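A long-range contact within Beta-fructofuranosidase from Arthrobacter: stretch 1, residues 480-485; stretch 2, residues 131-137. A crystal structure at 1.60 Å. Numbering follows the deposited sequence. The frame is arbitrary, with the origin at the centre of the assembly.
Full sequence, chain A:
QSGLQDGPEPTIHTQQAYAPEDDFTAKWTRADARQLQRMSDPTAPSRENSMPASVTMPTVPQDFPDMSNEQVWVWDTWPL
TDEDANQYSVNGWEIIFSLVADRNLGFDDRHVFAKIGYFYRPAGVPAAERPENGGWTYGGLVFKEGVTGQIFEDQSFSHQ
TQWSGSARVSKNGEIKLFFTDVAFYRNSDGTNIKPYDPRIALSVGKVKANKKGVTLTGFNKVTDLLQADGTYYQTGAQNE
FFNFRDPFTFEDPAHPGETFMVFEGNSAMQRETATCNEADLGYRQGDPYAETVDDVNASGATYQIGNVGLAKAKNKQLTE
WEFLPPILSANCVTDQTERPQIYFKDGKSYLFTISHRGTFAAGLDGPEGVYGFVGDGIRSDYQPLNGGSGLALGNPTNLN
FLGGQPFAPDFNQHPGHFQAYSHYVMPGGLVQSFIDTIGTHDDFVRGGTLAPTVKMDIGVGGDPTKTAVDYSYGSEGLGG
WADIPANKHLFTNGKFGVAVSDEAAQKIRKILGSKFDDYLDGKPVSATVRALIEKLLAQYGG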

# COMPACT_ATOMS: atom_id res chain seq x y z
N GLY A 480 14.46 11.29 2.66
CA GLY A 480 13.85 12.50 2.15
C GLY A 480 12.36 12.54 2.42
O GLY A 480 11.68 11.54 2.35
N TRP A 481 11.84 13.72 2.77
CA TRP A 481 10.41 13.90 2.83
C TRP A 481 9.77 13.58 1.48
O TRP A 481 10.17 14.12 0.45
CB TRP A 481 10.09 15.33 3.23
CG TRP A 481 10.60 15.68 4.58
CD1 TRP A 481 11.76 16.35 4.89
CD2 TRP A 481 9.96 15.39 5.83
NE1 TRP A 481 11.86 16.52 6.27
CE2 TRP A 481 10.77 15.92 6.86
CE3 TRP A 481 8.76 14.74 6.17
CZ2 TRP A 481 10.44 15.80 8.20
CZ3 TRP A 481 8.43 14.63 7.51
CH2 TRP A 481 9.27 15.16 8.51
N ALA A 482 8.77 12.70 1.48
CA ALA A 482 7.98 12.39 0.29
C ALA A 482 8.85 11.87 -0.86
O ALA A 482 8.57 12.08 -2.04
CB ALA A 482 7.14 13.59 -0.12
N ASP A 483 9.92 11.16 -0.50
CA ASP A 483 10.81 10.65 -1.53
C ASP A 483 10.26 9.34 -2.10
O ASP A 483 10.28 8.30 -1.44
CB ASP A 483 12.22 10.45 -0.96
CG ASP A 483 13.24 10.13 -2.03
OD1 ASP A 483 13.00 10.47 -3.20
OD2 ASP A 483 14.31 9.56 -1.68
N ILE A 484 9.80 9.39 -3.35
CA ILE A 484 9.31 8.23 -4.07
C ILE A 484 10.10 8.13 -5.39
O ILE A 484 9.67 8.61 -6.44
CB ILE A 484 7.79 8.34 -4.29
CG1 ILE A 484 7.09 8.39 -2.92
CG2 ILE A 484 7.30 7.16 -5.13
CD1 ILE A 484 5.58 8.40 -2.96
N PRO A 485 11.29 7.56 -5.31
CA PRO A 485 12.22 7.67 -6.43
C PRO A 485 11.96 6.68 -7.55
O PRO A 485 11.62 5.51 -7.30
CB PRO A 485 13.58 7.39 -5.77
CG PRO A 485 13.27 6.51 -4.63
CD PRO A 485 11.91 6.89 -4.14
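Stretch 2, residues 131-137: PENGGWT

Two stretches, each with a tight turn, meet through one direct hydrogen bond, donated by an indole, and two bridging waters; touching residues are at least 346 apart in sequence. Neither forms regular helix or strand where they touch, and the chains run in roughly the same sense. Stretch 1 folds as a type II beta turn from Gly 480 to Asp 483, closed by a weak hydrogen bond from Asp 483 N to Gly 480 O (3.4 Å). Stretch 2 begins with a type I turn from Pro 131 to Gly 134, in which Gly 134 N donates a hydrogen bond to Pro 131 O at 2.9 Å; Asn 133 OD1 then accepts from Gly 135 N (3.0 Å). The closest CA pair is Ala 482 CA and Gly 134 CA, 5.4 Å apart. Gly 134 CA lies 3.5 Å from Trp 481 O; a CB there would fall 2.9 Å from that oxygen and would also jam against the preceding carbonyl, so the site calls for glycine. Beyond the turn, Trp 136 points toward stretch 1, and its NE1 donates to Ala 482 O at 2.8 Å, with the oxygen near the ring plane. This buried indole also packs against apolar neighbours: its CD1 is 3.9 Å from Ala 482 CB, and its CZ2 is 4.2 Å from Ile 484 CB. Trp 481 points toward stretch 2, and its CD1 lies 3.2 Å from Glu 132 O. One water donates to Glu 132 O and accepts from Trp 481 N, both at 3.0 Å; the other donates to Glu 132 OE2 and accepts from Trp 481 NE1, both at 2.8 Å. The extended Glu 132 side chain leaves sideways, but its end comes nearer. Between them the stretches bury 277 Å², both sides summed.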

# COMPACT_ATOMS: atom_id res chain seq x y z
N PRO A 131 14.24 20.22 -2.82
CA PRO A 131 13.67 21.07 -1.79
C PRO A 131 13.25 20.23 -0.58
O PRO A 131 12.98 19.03 -0.74
CB PRO A 131 12.44 21.69 -2.48
CG PRO A 131 12.78 21.63 -3.94
CD PRO A 131 13.55 20.37 -4.11
N GLU A 132 13.19 20.86 0.58
CA GLU A 132 12.91 20.16 1.83
C GLU A 132 11.61 19.35 1.75
O GLU A 132 11.56 18.22 2.25
CB GLU A 132 12.83 21.13 3.01
CG GLU A 132 12.83 20.42 4.35
CD GLU A 132 12.35 21.29 5.50
OE1 GLU A 132 11.64 22.29 5.25
OE2 GLU A 132 12.66 20.94 6.66
N ASN A 133 10.57 19.90 1.12
CA ASN A 133 9.27 19.24 1.12
C ASN A 133 9.15 18.19 0.01
O ASN A 133 8.05 17.67 -0.23
CB ASN A 133 8.12 20.26 1.02
CG ASN A 133 7.91 20.79 -0.37
OD1 ASN A 133 8.79 20.71 -1.24
ND2 ASN A 133 6.73 21.36 -0.60
N GLY A 134 10.26 17.90 -0.66
CA GLY A 134 10.30 16.87 -1.73
C GLY A 134 10.24 17.45 -3.13
O GLY A 134 10.53 16.76 -4.12
N GLY A 135 9.85 18.71 -3.24
CA GLY A 135 9.84 19.40 -4.53
C GLY A 135 8.76 18.97 -5.51
O GLY A 135 8.89 19.17 -6.72
N TRP A 136 7.68 18.37 -5.00
CA TRP A 136 6.57 17.93 -5.85
C TRP A 136 5.70 19.09 -6.29
O TRP A 136 5.41 19.98 -5.47
CB TRP A 136 5.68 16.90 -5.13
CG TRP A 136 6.35 15.61 -4.81
CD1 TRP A 136 6.86 15.24 -3.61
CD2 TRP A 136 6.61 14.52 -5.71
NE1 TRP A 136 7.40 14.00 -3.69
CE2 TRP A 136 7.27 13.53 -4.97
CE3 TRP A 136 6.34 14.29 -7.05
CZ2 TRP A 136 7.67 12.32 -5.51
CZ3 TRP A 136 6.74 13.08 -7.61
CH2 TRP A 136 7.40 12.11 -6.84
N THR A 137 5.27 19.06 -7.54
CA THR A 137 4.23 19.96 -8.04
C THR A 137 2.90 19.19 -8.09
O THR A 137 2.82 18.09 -8.63
CB THR A 137 4.57 20.49 -9.44
OG1 THR A 137 5.80 21.24 -9.41
CG2 THR A 137 3.46 21.37 -9.98
O HOH W 1 13.62 16.06 2.01
O HOH W 2 13.60 18.43 7.46